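Side-chain contact in putative uncharacterized protein (Leishmania major, PDB 3M3I), which is of unknown function but belongs to the DUF985 family of the cupin superfamily and has a fold dominated by antiparallel beta sheets: residues Glu22-Ile25 / Lys26-Leu30. Residues are numbered along the deposited sequence; the frame is centred on the assembly and turned at random.
Sequences EFWI and KRLQL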
ATOM      1  N   GLU A  22     -20.552  -1.606  -7.638  1.00 68.55           N
ATOM      2  CA  GLU A  22     -21.473  -0.656  -6.999  1.00 69.94           C
ATOM      3  C   GLU A  22     -21.229  -0.548  -5.506  1.00 70.16           C
ATOM      4  O   GLU A  22     -21.202   0.555  -4.963  1.00 69.93           O
ATOM      5  CB  GLU A  22     -22.940  -1.069  -7.211  1.00 73.09           C
ATOM      6  CG  GLU A  22     -23.445  -0.857  -8.618  1.00 73.87           C
ATOM      7  CD  GLU A  22     -24.916  -1.240  -8.810  1.00 77.68           C
ATOM      8  OE1 GLU A  22     -25.706  -1.228  -7.833  1.00 79.87           O
ATOM      9  OE2 GLU A  22     -25.276  -1.541  -9.969  1.00 78.95           O
ATOM     10  N   PHE A  23     -21.086  -1.708  -4.860  1.00 71.14           N
ATOM     11  CA  PHE A  23     -20.829  -1.807  -3.419  1.00 72.18           C
ATOM     12  C   PHE A  23     -19.611  -0.977  -2.996  1.00 70.01           C
ATOM     13  O   PHE A  23     -19.693  -0.181  -2.071  1.00 70.75           O
ATOM     14  CB  PHE A  23     -20.651  -3.291  -3.028  1.00 73.80           C
ATOM     15  CG  PHE A  23     -20.215  -3.509  -1.604  1.00 75.37           C
ATOM     16  CD1 PHE A  23     -18.861  -3.476  -1.265  1.00 73.71           C
ATOM     17  CD2 PHE A  23     -21.149  -3.766  -0.611  1.00 79.13           C
ATOM     18  CE1 PHE A  23     -18.456  -3.680   0.045  1.00 75.78           C
ATOM     19  CE2 PHE A  23     -20.750  -3.981   0.705  1.00 81.27           C
ATOM     20  CZ  PHE A  23     -19.404  -3.934   1.038  1.00 79.61           C
ATOM     21  N   TRP A  24     -18.492  -1.161  -3.681  1.00 67.79           N
ATOM     22  CA  TRP A  24     -17.244  -0.476  -3.318  1.00 66.33           C
ATOM     23  C   TRP A  24     -17.244   1.008  -3.670  1.00 65.43           C
ATOM     24  O   TRP A  24     -16.627   1.803  -2.966  1.00 65.41           O
ATOM     25  CB  TRP A  24     -16.048  -1.139  -3.978  1.00 64.85           C
ATOM     26  CG  TRP A  24     -15.790  -2.484  -3.472  1.00 66.02           C
ATOM     27  CD1 TRP A  24     -15.910  -3.649  -4.155  1.00 66.24           C
ATOM     28  CD2 TRP A  24     -15.394  -2.828  -2.143  1.00 67.76           C
ATOM     29  NE1 TRP A  24     -15.602  -4.707  -3.335  1.00 68.01           N
ATOM     30  CE2 TRP A  24     -15.277  -4.228  -2.095  1.00 69.07           C
ATOM     31  CE3 TRP A  24     -15.128  -2.085  -0.992  1.00 68.79           C
ATOM     32  CZ2 TRP A  24     -14.898  -4.905  -0.947  1.00 71.53           C
ATOM     33  CZ3 TRP A  24     -14.752  -2.752   0.149  1.00 71.21           C
ATOM     34  CH2 TRP A  24     -14.641  -4.157   0.165  1.00 72.65           C
ATOM     35  N   ILE A  25     -17.942   1.378  -4.746  1.00 65.20           N
ATOM     36  CA  ILE A  25     -18.051   2.792  -5.127  1.00 65.04           C
ATOM     37  C   ILE A  25     -18.876   3.523  -4.065  1.00 66.64           C
ATOM     38  O   ILE A  25     -18.483   4.584  -3.574  1.00 66.71           O
ATOM     39  CB  ILE A  25     -18.702   2.978  -6.524  1.00 65.27           C
ATOM     40  CG1 ILE A  25     -17.717   2.573  -7.621  1.00 63.99           C
ATOM     41  CG2 ILE A  25     -19.143   4.414  -6.715  1.00 66.16           C
ATOM     42  CD1 ILE A  25     -18.200   2.850  -9.013  1.00 64.75           C
ATOM     43  N   LYS A  26     -20.009   2.936  -3.704  1.00 68.36           N
ATOM     44  CA  LYS A  26     -20.820   3.465  -2.618  1.00 70.45           C
ATOM     45  C   LYS A  26     -20.004   3.600  -1.338  1.00 70.63           C
ATOM     46  O   LYS A  26     -19.793   4.698  -0.858  1.00 70.87           O
ATOM     47  CB  LYS A  26     -22.034   2.573  -2.361  1.00 72.93           C
ATOM     48  CG  LYS A  26     -22.963   3.099  -1.283  1.00 75.75           C
ATOM     49  CD  LYS A  26     -24.265   2.307  -1.252  1.00 78.89           C
ATOM     50  CE  LYS A  26     -25.059   2.596   0.027  1.00 82.37           C
ATOM     51  NZ  LYS A  26     -24.440   1.993   1.263  1.00 83.40           N
ATOM     52  N   ARG A  27     -19.518   2.478  -0.818  1.00 70.91           N
ATOM     53  CA  ARG A  27     -18.976   2.447   0.540  1.00 72.32           C
ATOM     54  C   ARG A  27     -17.682   3.232   0.710  1.00 71.00           C
ATOM     55  O   ARG A  27     -17.462   3.838   1.757  1.00 72.51           O
ATOM     56  CB  ARG A  27     -18.849   0.998   1.029  1.00 73.77           C
ATOM     57  CG  ARG A  27     -20.205   0.477   1.475  1.00 76.89           C
ATOM     58  CD  ARG A  27     -20.178  -0.943   1.914  1.00 79.07           C
ATOM     59  NE  ARG A  27     -21.498  -1.366   2.379  1.00 82.87           N
ATOM     60  CZ  ARG A  27     -22.042  -1.025   3.550  1.00 86.28           C
ATOM     61  NH1 ARG A  27     -21.393  -0.231   4.406  1.00 86.29           N
ATOM     62  NH2 ARG A  27     -23.259  -1.479   3.866  1.00 90.22           N
ATOM     63  N   LEU A  28     -16.855   3.247  -0.329  1.00 68.68           N
ATOM     64  CA  LEU A  28     -15.588   3.984  -0.295  1.00 67.93           C
ATOM     65  C   LEU A  28     -15.706   5.358  -0.949  1.00 67.38           C
ATOM     66  O   LEU A  28     -14.713   6.058  -1.105  1.00 67.14           O
ATOM     67  CB  LEU A  28     -14.471   3.165  -0.952  1.00 66.54           C
ATOM     68  CG  LEU A  28     -14.186   1.808  -0.291  1.00 67.54           C
ATOM     69  CD1 LEU A  28     -13.236   1.005  -1.145  1.00 66.19           C
ATOM     70  CD2 LEU A  28     -13.641   1.984   1.106  1.00 69.76           C
ATOM     71  N   GLN A  29     -16.926   5.733  -1.328  1.00 67.73           N
ATOM     72  CA  GLN A  29     -17.219   7.063  -1.847  1.00 68.00           C
ATOM     73  C   GLN A  29     -16.291   7.414  -3.025  1.00 66.79           C
ATOM     74  O   GLN A  29     -15.800   8.520  -3.174  1.00 67.42           O
ATOM     75  CB  GLN A  29     -17.195   8.071  -0.684  1.00 69.72           C
ATOM     76  CG  GLN A  29     -18.326   7.770   0.344  1.00 71.58           C
ATOM     77  CD  GLN A  29     -18.049   8.226   1.789  1.00 73.62           C
ATOM     78  OE1 GLN A  29     -16.888   8.379   2.231  1.00 73.67           O
ATOM     79  NE2 GLN A  29     -19.129   8.415   2.545  1.00 75.83           N
ATOM     80  N   LEU A  30     -16.061   6.424  -3.871  1.00 65.50           N
ATOM     81  CA  LEU A  30     -15.199   6.593  -5.031  1.00 64.80           C
ATOM     82  C   LEU A  30     -15.923   7.457  -6.058  1.00 65.64           C
ATOM     83  O   LEU A  30     -17.155   7.399  -6.171  1.00 66.24           O
ATOM     84  CB  LEU A  30     -14.831   5.228  -5.645  1.00 63.54           C
ATOM     85  CG  LEU A  30     -14.303   4.123  -4.705  1.00 63.18           C
ATOM     86  CD1 LEU A  30     -14.122   2.811  -5.448  1.00 62.29           C
ATOM     87  CD2 LEU A  30     -13.004   4.531  -4.040  1.00 63.63           C
TER
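Lys26 N donates to Glu22 O and Arg27 N to Phe23 O, both nearly straight at 2.9 Å, within the short N-terminal helix 21-27 of this cupin-family chain. A Schellman motif closes the helix: Gln29, with positive phi, turns the backbone so that Leu30 N reaches back 3.1 Å to Ile25 O, in the carbonyl plane and on a lone pair, while Gln29 N bonds Lys26 O. Leu28 N bonds Trp24 O less straight (152° at the hydrogen). Facing the second subunit, Arg27 CD sits over one face of the Phe23 ring, displaced toward its rim, as a CH-pi contact 3.6 Å from the centroid; Val140 of that subunit packs on both residues. The guanidinium is inclined 42° to the ring. Trp24 and Leu28 lie side by side, pointing the same way, with Leu28 CD1 3.6 Å from Trp24 CE3; both touch Leu173 of strand 172-179, and the indole N-H at NE1 donates to Tyr171 OH. Past the turn, Leu30 turns its side chain back toward Trp24 and Ile25 and also touches Tyr64 and Leu66 of strand 56-67. With CG anti to its carbonyl carbon (chi1 -50°), Leu30 brings CD1 to 4.2 Å from Ile25 CG1.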